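PDB 1SR4: cytolethal distending toxin protein B from Haemophilus ducreyi, which serves as the DNase I-like subunit of a three-chain bacterial genotoxin and probably damages the DNA of host cells as a nuclease. Local coordinates for residues B[113-118]-B[150-155]; B[169-174]-B[222-227]; B[23-28]-B[244-249]. One frame throughout, in Å; residues are numbered along the deposited sequence.

Contact 1 (B[113-118]-B[150-155]); sequences HSDSSV and LIRNIF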
ATOM      1  N   HIS B 113      -6.916  11.430  25.359  1.00 17.37           N
ATOM      2  CA  HIS B 113      -7.242  10.130  25.932  1.00 17.78           C
ATOM      3  C   HIS B 113      -8.735   9.890  25.943  1.00 17.46           C
ATOM      4  O   HIS B 113      -9.527  10.835  25.859  1.00 17.30           O
ATOM      5  CB  HIS B 113      -6.719  10.031  27.369  1.00 18.38           C
ATOM      6  CG  HIS B 113      -5.227  10.035  27.467  1.00 20.55           C
ATOM      7  ND1 HIS B 113      -4.484  11.196  27.472  1.00 21.58           N
ATOM      8  CD2 HIS B 113      -4.335   9.015  27.506  1.00 20.30           C
ATOM      9  CE1 HIS B 113      -3.198  10.891  27.506  1.00 23.24           C
ATOM     10  NE2 HIS B 113      -3.080   9.575  27.527  1.00 21.91           N
ATOM     11  N   SER B 114      -9.117   8.618  26.038  1.00 17.49           N
ATOM     12  CA  SER B 114     -10.523   8.247  26.124  1.00 16.92           C
ATOM     13  C   SER B 114     -10.800   8.203  27.637  1.00 18.28           C
ATOM     14  O   SER B 114      -9.928   8.560  28.421  1.00 15.88           O
ATOM     15  CB  SER B 114     -10.743   6.877  25.492  1.00 16.46           C
ATOM     16  OG  SER B 114      -9.820   5.929  26.010  1.00 16.79           O
ATOM     17  N   ASP B 115     -11.990   7.766  28.042  1.00 19.61           N
ATOM     18  CA  ASP B 115     -12.330   7.698  29.465  1.00 21.82           C
ATOM     19  C   ASP B 115     -11.422   6.761  30.258  1.00 22.18           C
ATOM     20  O   ASP B 115     -11.017   5.705  29.770  1.00 19.39           O
ATOM     21  CB  ASP B 115     -13.778   7.232  29.667  1.00 21.39           C
ATOM     22  CG  ASP B 115     -14.795   8.342  29.446  1.00 25.71           C
ATOM     23  OD1 ASP B 115     -14.396   9.526  29.397  1.00 26.01           O
ATOM     24  OD2 ASP B 115     -16.002   8.025  29.337  1.00 29.39           O
ATOM     25  N   SER B 116     -11.118   7.154  31.492  1.00 23.37           N
ATOM     26  CA  SER B 116     -10.288   6.338  32.370  1.00 24.11           C
ATOM     27  C   SER B 116     -10.916   4.960  32.504  1.00 21.93           C
ATOM     28  O   SER B 116     -12.126   4.833  32.665  1.00 22.06           O
ATOM     29  CB  SER B 116     -10.175   6.985  33.758  1.00 27.51           C
ATOM     30  OG  SER B 116      -9.354   8.144  33.711  1.00 31.79           O
ATOM     31  N   SER B 117     -10.094   3.925  32.431  1.00 21.47           N
ATOM     32  CA  SER B 117     -10.607   2.563  32.550  1.00 20.47           C
ATOM     33  C   SER B 117      -9.441   1.652  32.879  1.00 20.28           C
ATOM     34  O   SER B 117      -8.289   2.040  32.691  1.00 19.42           O
ATOM     35  CB  SER B 117     -11.257   2.122  31.231  1.00 20.05           C
ATOM     36  OG  SER B 117     -10.277   1.693  30.298  1.00 19.86           O
ATOM     37  N   VAL B 118      -9.729   0.441  33.354  1.00 19.47           N
ATOM     38  CA  VAL B 118      -8.661  -0.488  33.702  1.00 20.42           C
ATOM     39  C   VAL B 118      -8.082  -1.169  32.465  1.00 21.85           C
ATOM     40  O   VAL B 118      -7.151  -1.965  32.569  1.00 20.22           O
ATOM     41  CB  VAL B 118      -9.162  -1.566  34.687  1.00 20.70           C
ATOM     42  CG1 VAL B 118      -9.674  -0.890  35.978  1.00 20.39           C
ATOM     43  CG2 VAL B 118     -10.261  -2.397  34.033  1.00 19.62           C
ATOM     44  N   LEU B 150     -13.522   8.464  23.294  1.00 14.42           N
ATOM     45  CA  LEU B 150     -12.354   9.049  22.628  1.00 16.39           C
ATOM     46  C   LEU B 150     -12.845  10.169  21.695  1.00 16.20           C
ATOM     47  O   LEU B 150     -12.323  11.279  21.722  1.00 17.26           O
ATOM     48  CB  LEU B 150     -11.593   7.989  21.820  1.00 17.18           C
ATOM     49  CG  LEU B 150     -10.262   8.429  21.191  1.00 18.97           C
ATOM     50  CD1 LEU B 150      -9.319   8.911  22.281  1.00 18.16           C
ATOM     51  CD2 LEU B 150      -9.630   7.265  20.426  1.00 17.07           C
ATOM     52  N   ILE B 151     -13.861   9.873  20.887  1.00 15.10           N
ATOM     53  CA  ILE B 151     -14.434  10.855  19.964  1.00 16.16           C
ATOM     54  C   ILE B 151     -15.018  12.042  20.757  1.00 16.48           C
ATOM     55  O   ILE B 151     -14.797  13.204  20.407  1.00 16.39           O
ATOM     56  CB  ILE B 151     -15.565  10.216  19.097  1.00 17.23           C
ATOM     57  CG1 ILE B 151     -15.005   9.046  18.269  1.00 18.52           C
ATOM     58  CG2 ILE B 151     -16.207  11.276  18.185  1.00 14.95           C
ATOM     59  CD1 ILE B 151     -13.814   9.401  17.456  1.00 22.10           C
ATOM     60  N   ARG B 152     -15.764  11.748  21.823  1.00 16.30           N
ATOM     61  CA  ARG B 152     -16.338  12.803  22.656  1.00 16.33           C
ATOM     62  C   ARG B 152     -15.254  13.706  23.242  1.00 17.15           C
ATOM     63  O   ARG B 152     -15.388  14.936  23.228  1.00 17.72           O
ATOM     64  CB  ARG B 152     -17.188  12.203  23.790  1.00 19.39           C
ATOM     65  CG  ARG B 152     -17.673  13.251  24.812  1.00 26.41           C
ATOM     66  CD  ARG B 152     -18.517  12.632  25.924  1.00 30.17           C
ATOM     67  NE  ARG B 152     -17.855  11.483  26.539  1.00 35.32           N
ATOM     68  CZ  ARG B 152     -16.702  11.545  27.199  1.00 36.22           C
ATOM     69  NH1 ARG B 152     -16.082  12.706  27.337  1.00 37.89           N
ATOM     70  NH2 ARG B 152     -16.162  10.445  27.708  1.00 36.16           N
ATOM     71  N   ASN B 153     -14.171  13.125  23.755  1.00 16.05           N
ATOM     72  CA  ASN B 153     -13.118  13.953  24.332  1.00 14.31           C
ATOM     73  C   ASN B 153     -12.447  14.816  23.263  1.00 16.29           C
ATOM     74  O   ASN B 153     -12.048  15.949  23.531  1.00 16.36           O
ATOM     75  CB  ASN B 153     -12.075  13.101  25.061  1.00 15.47           C
ATOM     76  CG  ASN B 153     -12.591  12.558  26.387  1.00 17.68           C
ATOM     77  OD1 ASN B 153     -13.622  12.998  26.884  1.00 17.70           O
ATOM     78  ND2 ASN B 153     -11.866  11.611  26.971  1.00 18.00           N
ATOM     79  N   ILE B 154     -12.312  14.286  22.052  1.00 16.07           N
ATOM     80  CA  ILE B 154     -11.713  15.067  20.974  1.00 17.43           C
ATOM     81  C   ILE B 154     -12.657  16.233  20.679  1.00 17.94           C
ATOM     82  O   ILE B 154     -12.223  17.375  20.541  1.00 16.52           O
ATOM     83  CB  ILE B 154     -11.507  14.206  19.695  1.00 17.36           C
ATOM     84  CG1 ILE B 154     -10.374  13.193  19.938  1.00 15.04           C
ATOM     85  CG2 ILE B 154     -11.198  15.104  18.492  1.00 16.12           C
ATOM     86  CD1 ILE B 154     -10.198  12.186  18.820  1.00 13.30           C
ATOM     87  N   PHE B 155     -13.951  15.937  20.600  1.00 18.19           N
ATOM     88  CA  PHE B 155     -14.961  16.966  20.333  1.00 20.05           C
ATOM     89  C   PHE B 155     -14.895  18.109  21.355  1.00 21.85           C
ATOM     90  O   PHE B 155     -14.795  19.283  20.988  1.00 22.87           O
ATOM     91  CB  PHE B 155     -16.365  16.351  20.364  1.00 20.97           C
ATOM     92  CG  PHE B 155     -17.479  17.361  20.206  1.00 23.85           C
ATOM     93  CD1 PHE B 155     -17.765  17.915  18.964  1.00 23.88           C
ATOM     94  CD2 PHE B 155     -18.228  17.767  21.308  1.00 22.43           C
ATOM     95  CE1 PHE B 155     -18.786  18.865  18.823  1.00 24.91           C
ATOM     96  CE2 PHE B 155     -19.244  18.709  21.178  1.00 24.31           C
ATOM     97  CZ  PHE B 155     -19.524  19.260  19.936  1.00 23.97           C
TER

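Contact 2 (B[169-174]-B[222-227]); sequences VYSWMV and DAHLPR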
ATOM      1  N   VAL B 169     -12.865  27.283  15.254  1.00 23.07           N
ATOM      2  CA  VAL B 169     -12.955  27.290  13.805  1.00 21.80           C
ATOM      3  C   VAL B 169     -12.164  26.114  13.208  1.00 20.72           C
ATOM      4  O   VAL B 169     -12.032  26.002  11.993  1.00 18.99           O
ATOM      5  CB  VAL B 169     -12.411  28.604  13.210  1.00 22.16           C
ATOM      6  CG1 VAL B 169     -13.249  29.785  13.704  1.00 22.01           C
ATOM      7  CG2 VAL B 169     -10.940  28.778  13.575  1.00 23.03           C
ATOM      8  N   TYR B 170     -11.648  25.236  14.061  1.00 18.97           N
ATOM      9  CA  TYR B 170     -10.863  24.105  13.568  1.00 18.74           C
ATOM     10  C   TYR B 170     -11.707  22.948  13.059  1.00 18.26           C
ATOM     11  O   TYR B 170     -12.725  22.590  13.657  1.00 18.10           O
ATOM     12  CB  TYR B 170      -9.949  23.548  14.662  1.00 19.10           C
ATOM     13  CG  TYR B 170      -8.773  24.405  15.078  1.00 18.50           C
ATOM     14  CD1 TYR B 170      -8.471  25.609  14.437  1.00 20.39           C
ATOM     15  CD2 TYR B 170      -7.951  23.996  16.120  1.00 19.47           C
ATOM     16  CE1 TYR B 170      -7.367  26.379  14.836  1.00 20.92           C
ATOM     17  CE2 TYR B 170      -6.863  24.745  16.523  1.00 19.91           C
ATOM     18  CZ  TYR B 170      -6.572  25.927  15.883  1.00 21.40           C
ATOM     19  OH  TYR B 170      -5.464  26.626  16.277  1.00 22.40           O
ATOM     20  N   SER B 171     -11.282  22.373  11.942  1.00 17.04           N
ATOM     21  CA  SER B 171     -11.932  21.193  11.409  1.00 15.67           C
ATOM     22  C   SER B 171     -11.008  20.070  11.892  1.00 16.31           C
ATOM     23  O   SER B 171      -9.796  20.264  11.965  1.00 15.83           O
ATOM     24  CB  SER B 171     -11.952  21.227   9.879  1.00 16.71           C
ATOM     25  OG  SER B 171     -12.963  22.089   9.392  1.00 18.84           O
ATOM     26  N   TRP B 172     -11.564  18.918  12.246  1.00 15.75           N
ATOM     27  CA  TRP B 172     -10.740  17.799  12.695  1.00 15.13           C
ATOM     28  C   TRP B 172     -11.238  16.484  12.099  1.00 16.27           C
ATOM     29  O   TRP B 172     -12.428  16.328  11.829  1.00 16.14           O
ATOM     30  CB  TRP B 172     -10.683  17.699  14.227  1.00 13.31           C
ATOM     31  CG  TRP B 172     -11.997  17.750  14.962  1.00 15.16           C
ATOM     32  CD1 TRP B 172     -12.596  18.858  15.488  1.00 15.77           C
ATOM     33  CD2 TRP B 172     -12.830  16.639  15.320  1.00 15.26           C
ATOM     34  NE1 TRP B 172     -13.742  18.505  16.159  1.00 17.42           N
ATOM     35  CE2 TRP B 172     -13.909  17.149  16.071  1.00 14.76           C
ATOM     36  CE3 TRP B 172     -12.768  15.258  15.077  1.00 16.38           C
ATOM     37  CZ2 TRP B 172     -14.919  16.333  16.588  1.00 16.44           C
ATOM     38  CZ3 TRP B 172     -13.779  14.440  15.593  1.00 16.15           C
ATOM     39  CH2 TRP B 172     -14.837  14.986  16.340  1.00 18.28           C
ATOM     40  N   MET B 173     -10.304  15.557  11.900  1.00 14.66           N
ATOM     41  CA  MET B 173     -10.563  14.255  11.297  1.00 15.52           C
ATOM     42  C   MET B 173      -9.845  13.173  12.118  1.00 15.10           C
ATOM     43  O   MET B 173      -8.640  13.254  12.325  1.00 15.31           O
ATOM     44  CB  MET B 173      -9.985  14.281   9.890  1.00 17.01           C
ATOM     45  CG  MET B 173     -10.679  13.446   8.885  1.00 22.96           C
ATOM     46  SD  MET B 173      -9.861  13.662   7.290  1.00 23.91           S
ATOM     47  CE  MET B 173     -10.340  12.189   6.550  1.00 20.03           C
ATOM     48  N   VAL B 174     -10.586  12.163  12.563  1.00 14.43           N
ATOM     49  CA  VAL B 174     -10.037  11.070  13.362  1.00 13.45           C
ATOM     50  C   VAL B 174     -10.019   9.853  12.433  1.00 13.74           C
ATOM     51  O   VAL B 174     -11.067   9.374  12.018  1.00 13.32           O
ATOM     52  CB  VAL B 174     -10.932  10.812  14.591  1.00 12.71           C
ATOM     53  CG1 VAL B 174     -10.358   9.685  15.428  1.00 13.78           C
ATOM     54  CG2 VAL B 174     -11.041  12.093  15.407  1.00 12.85           C
ATOM     55  N   ASP B 222     -16.473  19.014  10.213  1.00 17.32           N
ATOM     56  CA  ASP B 222     -16.111  20.078   9.285  1.00 18.83           C
ATOM     57  C   ASP B 222     -16.677  21.379   9.838  1.00 19.03           C
ATOM     58  O   ASP B 222     -17.886  21.581   9.825  1.00 20.30           O
ATOM     59  CB  ASP B 222     -16.706  19.826   7.904  1.00 18.80           C
ATOM     60  CG  ASP B 222     -16.319  20.902   6.905  1.00 20.05           C
ATOM     61  OD1 ASP B 222     -15.943  22.019   7.324  1.00 20.23           O
ATOM     62  OD2 ASP B 222     -16.400  20.639   5.694  1.00 22.58           O
ATOM     63  N   ALA B 223     -15.805  22.253  10.322  1.00 19.40           N
ATOM     64  CA  ALA B 223     -16.240  23.525  10.894  1.00 20.74           C
ATOM     65  C   ALA B 223     -17.069  24.379   9.933  1.00 22.02           C
ATOM     66  O   ALA B 223     -17.771  25.290  10.370  1.00 21.68           O
ATOM     67  CB  ALA B 223     -15.029  24.318  11.371  1.00 19.08           C
ATOM     68  N   HIS B 224     -16.974  24.097   8.631  1.00 22.80           N
ATOM     69  CA  HIS B 224     -17.724  24.852   7.625  1.00 24.01           C
ATOM     70  C   HIS B 224     -19.171  24.414   7.550  1.00 23.91           C
ATOM     71  O   HIS B 224     -19.978  25.050   6.885  1.00 24.86           O
ATOM     72  CB  HIS B 224     -17.135  24.669   6.224  1.00 24.44           C
ATOM     73  CG  HIS B 224     -15.755  25.209   6.065  1.00 24.55           C
ATOM     74  ND1 HIS B 224     -14.631  24.499   6.428  1.00 25.65           N
ATOM     75  CD2 HIS B 224     -15.313  26.383   5.564  1.00 24.92           C
ATOM     76  CE1 HIS B 224     -13.556  25.213   6.152  1.00 24.66           C
ATOM     77  NE2 HIS B 224     -13.942  26.361   5.628  1.00 25.69           N
ATOM     78  N   LEU B 225     -19.506  23.315   8.206  1.00 24.51           N
ATOM     79  CA  LEU B 225     -20.872  22.831   8.137  1.00 25.78           C
ATOM     80  C   LEU B 225     -21.574  22.920   9.485  1.00 27.59           C
ATOM     81  O   LEU B 225     -20.968  22.701  10.530  1.00 27.74           O
ATOM     82  CB  LEU B 225     -20.887  21.395   7.598  1.00 24.47           C
ATOM     83  CG  LEU B 225     -20.288  21.165   6.193  1.00 24.45           C
ATOM     84  CD1 LEU B 225     -20.337  19.674   5.852  1.00 23.71           C
ATOM     85  CD2 LEU B 225     -21.065  21.967   5.141  1.00 24.58           C
ATOM     86  N   PRO B 226     -22.868  23.257   9.478  1.00 29.22           N
ATOM     87  CA  PRO B 226     -23.594  23.365  10.745  1.00 31.27           C
ATOM     88  C   PRO B 226     -23.981  22.008  11.330  1.00 30.28           C
ATOM     89  O   PRO B 226     -23.892  20.971  10.661  1.00 28.63           O
ATOM     90  CB  PRO B 226     -24.833  24.195  10.374  1.00 31.40           C
ATOM     91  CG  PRO B 226     -24.461  24.850   9.043  1.00 32.48           C
ATOM     92  CD  PRO B 226     -23.685  23.763   8.366  1.00 31.10           C
ATOM     93  N   ARG B 227     -24.414  22.031  12.586  1.00 31.32           N
ATOM     94  CA  ARG B 227     -24.852  20.827  13.267  1.00 32.48           C
ATOM     95  C   ARG B 227     -25.910  20.151  12.405  1.00 31.75           C
ATOM     96  O   ARG B 227     -26.699  20.825  11.742  1.00 31.57           O
ATOM     97  CB  ARG B 227     -25.450  21.169  14.637  1.00 37.13           C
ATOM     98  CG  ARG B 227     -26.044  19.962  15.361  1.00 43.20           C
ATOM     99  CD  ARG B 227     -26.509  20.295  16.772  1.00 48.96           C
ATOM    100  NE  ARG B 227     -25.445  20.906  17.564  1.00 53.86           N
ATOM    101  CZ  ARG B 227     -25.310  20.764  18.880  1.00 55.71           C
ATOM    102  NH1 ARG B 227     -24.309  21.365  19.512  1.00 56.62           N
ATOM    103  NH2 ARG B 227     -26.166  20.011  19.562  1.00 55.70           N
TER
HETATM  104  O   HOH W   1     -12.882  21.612   6.582  1.00 15.81           O

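Contact 3 (B[23-28]-B[244-249]); sequences WNINVR and LRSQIT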
ATOM      1  N   TRP B  23       7.383  -0.663   5.638  1.00  8.56           N
ATOM      2  CA  TRP B  23       7.471   0.775   5.400  1.00  7.01           C
ATOM      3  C   TRP B  23       8.020   1.005   3.987  1.00  7.40           C
ATOM      4  O   TRP B  23       7.548   1.881   3.266  1.00  7.84           O
ATOM      5  CB  TRP B  23       8.441   1.452   6.374  1.00  9.30           C
ATOM      6  CG  TRP B  23       7.908   1.723   7.738  1.00  8.17           C
ATOM      7  CD1 TRP B  23       7.981   0.898   8.825  1.00 10.21           C
ATOM      8  CD2 TRP B  23       7.258   2.915   8.180  1.00 10.02           C
ATOM      9  NE1 TRP B  23       7.420   1.503   9.918  1.00 11.09           N
ATOM     10  CE2 TRP B  23       6.968   2.745   9.557  1.00 10.23           C
ATOM     11  CE3 TRP B  23       6.897   4.119   7.552  1.00 10.42           C
ATOM     12  CZ2 TRP B  23       6.334   3.728  10.317  1.00  7.64           C
ATOM     13  CZ3 TRP B  23       6.265   5.103   8.313  1.00 10.66           C
ATOM     14  CH2 TRP B  23       5.989   4.899   9.681  1.00 11.31           C
ATOM     15  N   ASN B  24       9.011   0.213   3.591  1.00  9.26           N
ATOM     16  CA  ASN B  24       9.621   0.409   2.282  1.00 10.10           C
ATOM     17  C   ASN B  24       8.878  -0.148   1.092  1.00 11.80           C
ATOM     18  O   ASN B  24       9.126   0.270  -0.037  1.00 10.85           O
ATOM     19  CB  ASN B  24      11.062  -0.070   2.308  1.00 10.78           C
ATOM     20  CG  ASN B  24      11.934   0.844   3.139  1.00 14.72           C
ATOM     21  OD1 ASN B  24      12.068   2.034   2.832  1.00 15.02           O
ATOM     22  ND2 ASN B  24      12.499   0.315   4.213  1.00 16.46           N
ATOM     23  N   ILE B  25       7.961  -1.079   1.337  1.00  8.18           N
ATOM     24  CA  ILE B  25       7.152  -1.614   0.254  1.00  8.79           C
ATOM     25  C   ILE B  25       5.847  -0.807   0.184  1.00 11.54           C
ATOM     26  O   ILE B  25       5.652   0.001  -0.732  1.00 12.75           O
ATOM     27  CB  ILE B  25       6.825  -3.109   0.474  1.00  8.20           C
ATOM     28  CG1 ILE B  25       8.118  -3.927   0.382  1.00  9.26           C
ATOM     29  CG2 ILE B  25       5.770  -3.601  -0.562  1.00  8.39           C
ATOM     30  CD1 ILE B  25       7.950  -5.391   0.756  1.00  8.49           C
ATOM     31  N   ASN B  26       4.975  -0.968   1.180  1.00 10.87           N
ATOM     32  CA  ASN B  26       3.679  -0.294   1.145  1.00  8.92           C
ATOM     33  C   ASN B  26       3.584   1.188   1.539  1.00 10.94           C
ATOM     34  O   ASN B  26       2.979   1.985   0.806  1.00  9.09           O
ATOM     35  CB  ASN B  26       2.677  -1.101   1.966  1.00 10.42           C
ATOM     36  CG  ASN B  26       2.545  -2.528   1.472  1.00 10.56           C
ATOM     37  OD1 ASN B  26       2.835  -3.477   2.197  1.00  9.70           O
ATOM     38  ND2 ASN B  26       2.113  -2.687   0.227  1.00  8.63           N
ATOM     39  N   VAL B  27       4.142   1.575   2.684  1.00  9.15           N
ATOM     40  CA  VAL B  27       4.051   2.984   3.060  1.00  9.27           C
ATOM     41  C   VAL B  27       4.642   3.883   1.970  1.00  8.98           C
ATOM     42  O   VAL B  27       4.061   4.906   1.653  1.00  9.72           O
ATOM     43  CB  VAL B  27       4.736   3.271   4.404  1.00  9.35           C
ATOM     44  CG1 VAL B  27       4.710   4.779   4.701  1.00  6.35           C
ATOM     45  CG2 VAL B  27       4.002   2.535   5.514  1.00  7.83           C
ATOM     46  N   ARG B  28       5.775   3.500   1.381  1.00  9.07           N
ATOM     47  CA  ARG B  28       6.356   4.314   0.318  1.00 11.13           C
ATOM     48  C   ARG B  28       5.382   4.464  -0.851  1.00  9.93           C
ATOM     49  O   ARG B  28       5.232   5.542  -1.405  1.00 10.01           O
ATOM     50  CB  ARG B  28       7.667   3.703  -0.185  1.00 14.12           C
ATOM     51  CG  ARG B  28       8.743   3.567   0.889  1.00 19.74           C
ATOM     52  CD  ARG B  28      10.023   2.946   0.328  1.00 22.61           C
ATOM     53  NE  ARG B  28      10.715   3.909  -0.494  1.00 26.85           N
ATOM     54  CZ  ARG B  28      11.836   4.518  -0.148  1.00 22.85           C
ATOM     55  NH1 ARG B  28      12.420   4.254   1.007  1.00 26.43           N
ATOM     56  NH2 ARG B  28      12.333   5.432  -0.947  1.00 26.72           N
ATOM     57  N   LEU B 244      -1.246   0.847  -4.926  1.00 10.61           N
ATOM     58  CA  LEU B 244      -0.504  -0.411  -4.832  1.00 11.89           C
ATOM     59  C   LEU B 244       0.202  -0.918  -6.097  1.00 10.71           C
ATOM     60  O   LEU B 244      -0.332  -0.832  -7.200  1.00 10.01           O
ATOM     61  CB  LEU B 244      -1.437  -1.507  -4.291  1.00 11.76           C
ATOM     62  CG  LEU B 244      -2.282  -1.093  -3.078  1.00 15.52           C
ATOM     63  CD1 LEU B 244      -3.093  -2.280  -2.587  1.00 16.60           C
ATOM     64  CD2 LEU B 244      -1.384  -0.588  -1.957  1.00 18.63           C
ATOM     65  N   ARG B 245       1.412  -1.443  -5.905  1.00  9.54           N
ATOM     66  CA  ARG B 245       2.225  -2.015  -6.985  1.00  9.44           C
ATOM     67  C   ARG B 245       2.839  -3.300  -6.415  1.00  9.57           C
ATOM     68  O   ARG B 245       3.697  -3.910  -7.034  1.00  6.03           O
ATOM     69  CB  ARG B 245       3.358  -1.066  -7.358  1.00 11.56           C
ATOM     70  CG  ARG B 245       2.936   0.396  -7.573  1.00 13.15           C
ATOM     71  CD  ARG B 245       2.162   0.573  -8.857  1.00 13.10           C
ATOM     72  NE  ARG B 245       1.931   1.996  -9.163  1.00 13.13           N
ATOM     73  CZ  ARG B 245       0.798   2.649  -8.900  1.00 13.78           C
ATOM     74  NH1 ARG B 245      -0.224   2.022  -8.318  1.00  9.46           N
ATOM     75  NH2 ARG B 245       0.680   3.930  -9.227  1.00 11.18           N
ATOM     76  N   SER B 246       2.366  -3.695  -5.229  1.00  9.16           N
ATOM     77  CA  SER B 246       2.878  -4.860  -4.505  1.00 10.96           C
ATOM     78  C   SER B 246       1.826  -5.493  -3.609  1.00 11.25           C
ATOM     79  O   SER B 246       0.752  -4.939  -3.395  1.00 11.72           O
ATOM     80  CB  SER B 246       4.010  -4.435  -3.554  1.00 10.53           C
ATOM     81  OG  SER B 246       5.120  -3.865  -4.228  1.00 17.44           O
ATOM     82  N   GLN B 247       2.182  -6.646  -3.053  1.00  9.75           N
ATOM     83  CA  GLN B 247       1.342  -7.317  -2.076  1.00  8.65           C
ATOM     84  C   GLN B 247       1.222  -6.319  -0.906  1.00  9.03           C
ATOM     85  O   GLN B 247       2.152  -5.526  -0.654  1.00  7.19           O
ATOM     86  CB  GLN B 247       2.055  -8.578  -1.578  1.00  9.08           C
ATOM     87  CG  GLN B 247       1.525  -9.173  -0.269  1.00 10.55           C
ATOM     88  CD  GLN B 247       0.102  -9.684  -0.393  1.00 11.51           C
ATOM     89  OE1 GLN B 247      -0.799  -8.949  -0.828  1.00 14.67           O
ATOM     90  NE2 GLN B 247      -0.118 -10.944  -0.007  1.00  7.90           N
ATOM     91  N   ILE B 248       0.079  -6.325  -0.222  1.00  7.23           N
ATOM     92  CA  ILE B 248      -0.118  -5.476   0.954  1.00  9.12           C
ATOM     93  C   ILE B 248       0.414  -6.366   2.063  1.00  9.89           C
ATOM     94  O   ILE B 248      -0.106  -7.463   2.274  1.00  6.60           O
ATOM     95  CB  ILE B 248      -1.611  -5.154   1.198  1.00 12.28           C
ATOM     96  CG1 ILE B 248      -2.159  -4.354   0.017  1.00 15.34           C
ATOM     97  CG2 ILE B 248      -1.772  -4.310   2.480  1.00 12.86           C
ATOM     98  CD1 ILE B 248      -3.570  -3.843   0.234  1.00 20.63           C
ATOM     99  N   THR B 249       1.455  -5.903   2.756  1.00  9.47           N
ATOM    100  CA  THR B 249       2.102  -6.715   3.780  1.00  9.77           C
ATOM    101  C   THR B 249       1.499  -6.802   5.190  1.00  9.95           C
ATOM    102  O   THR B 249       2.215  -7.057   6.165  1.00  9.74           O
ATOM    103  CB  THR B 249       3.596  -6.333   3.892  1.00  7.25           C
ATOM    104  OG1 THR B 249       3.716  -4.953   4.255  1.00  7.37           O
ATOM    105  CG2 THR B 249       4.292  -6.548   2.563  1.00  6.98           C
TER

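Contact 1 (B[113-118]-B[150-155])
In this DNase I-like fold, the loop that leaves strand 108-112 of the six-stranded sheet meets the flank of helix 147-159, which packs on the same sheet. The close-packed part lies where the loop begins. Leu150, its CG anti to the backbone N, sends CD1 to 3.8 Å from the backbone N of Ser114, and Ser114 CB meets Leu150 CB alongside. Leu150 also rests on Val137 of strand 132-138, so the junction continues into the core, while OG of Ser114 turns to Ser121. Asn153, on the loop-facing side of the helix, donates ND2 to the carbonyl O of His113 over 2.7 Å. The hydrogen bond is nearly straight (N-H...O 175°) and the acceptor lies in the amide plane, although the donor stands above the carbonyl plane.

The outer side is exposed and held by one salt bridge rather than by packing; from Ser116 onward the loop leaves the helix altogether. Arg152 bends at chi3 (51°) so that its guanidinium meets Asp115 with its edge, and carboxylate and guanidinium planes lie only 23° apart. Ser149 OG is hydrogen-bonded to Asp115 N, a second tie between loop and helix. The salt bridge runs through one guanidinium nitrogen: Arg152 NH2 lies 2.6 Å from Asp115 OD1 and 2.9 Å from Asp115 OD2.

Contact 2 (B[169-174]-B[222-227])
Val169 opens the segment at the surface, just ahead of strand 171-175, and it meets the 222-227 loop through its backbone: the carbonyl O of Val169 lies 3.5 Å from the CB of Ala223. Tyr170 is directed away from the loop at CB, its side chain packing on Phe158 of helix 147-159 and on Val133, and it offers the same methyl only its own carbonyl O. Ala223 CB thus sits against two successive carbonyls as the chain enters the strand.

Ser171 makes the polar link. With OG anti to the carbonyl carbon (chi1 -78°), its hydroxyl accepts the backbone N-H of Ala223, N to OG 3.0 Å. A water 2.9 Å from Ser171 OG also gives a weak hydrogen bond to Asp222 OD1, bridging the two side chains. That carboxylate oxygen is gripped within its own loop. His224 N reaches Asp222 OD1 over 2.7 Å from above the carboxylate plane, and His224 ND1 reaches it over 2.9 Å on the syn lone pair, in the plane of the imidazole. Two donors on one oxygen fix the rotation of both side chains.

From Trp172 on, the strand runs away from the loop into the sheet. Trp172 pairs through its backbone with His221, while its indole packs on helix 147-159. The loop itself combines an Asx turn, Asp222 OD1 accepting from His224 N, with a type I beta turn from Asp222 to Leu225, lying where strand 216-221 ends, beside the start of its antiparallel neighbour 171-175.

Contact 3 (B[23-28]-B[244-249])
Helix 20-31 of the DNase I-like fold carries a wider pi-type turn at 23-27, with Arg28 N bonded to Trp23 O, and there it meets the loop between strands 235-239 and 255-259. Asn26 does most of the work. Its CG stands anti to the carbonyl carbon (chi1 -57°), and chi2 of 118° turns the amide so that both ends face the loop backbone. ND2 of Asn26 donates to the carbonyl O of Gln247, 3.0 Å away and nearly in the plane of the amide, in a nearly straight hydrogen bond. At the other end, two donors of Thr249 converge on OD1 of Asn26: the backbone N at 2.8 Å, from above the carbonyl plane, and the hydroxyl. These three bonds grip OD1 twice and ND2 once, and would disfavour a flipped amide.

Ile25 supplies the apolar part. Its CG2 lies anti to the backbone N and presses on Ser246 CB at 3.6 Å, while CD1 meets Thr249 CG2 more loosely. The OG of Ser246 is bonded to Gln29, one turn farther along the helix.

The toxin's other subunits close over this corner: Gln247 NE2 bonds Arg19 O of protein C and Ser149 O of subunit A, and Ile25 packs on Phe105 of protein C. The contact thus lies at the interface with both other subunits. Thr249 holds OG1 in the crowded position between its backbone N and carbonyl carbon (chi1 60°), which lets OG1 donate over 2.7 Å to Asn26 OD1, nearly along its C=O axis.

Contacts 1 and 2 are neighbours, their centres about 19 Å apart, joined by helix 147-159 and strand 171-175, which follow one another in the chain. Ile154 and Phe155 of the helix lie against Trp172, with Ile154 CD1 3.5 Å from Val174 CG2, so both contacts belong to the six-stranded half of the fold. Contact 3 lies across the chain's centre, about 32 Å from each by centres, where helix 20-31 meets the loop between two strands of the eight-stranded sheet. Along the sequence, contact 1 closes before contact 2 opens, and contact 3 encloses both. Of the three, it alone touches subunit A and protein C, leaving the opposite side clear of those subunits at contacts 1 and 2.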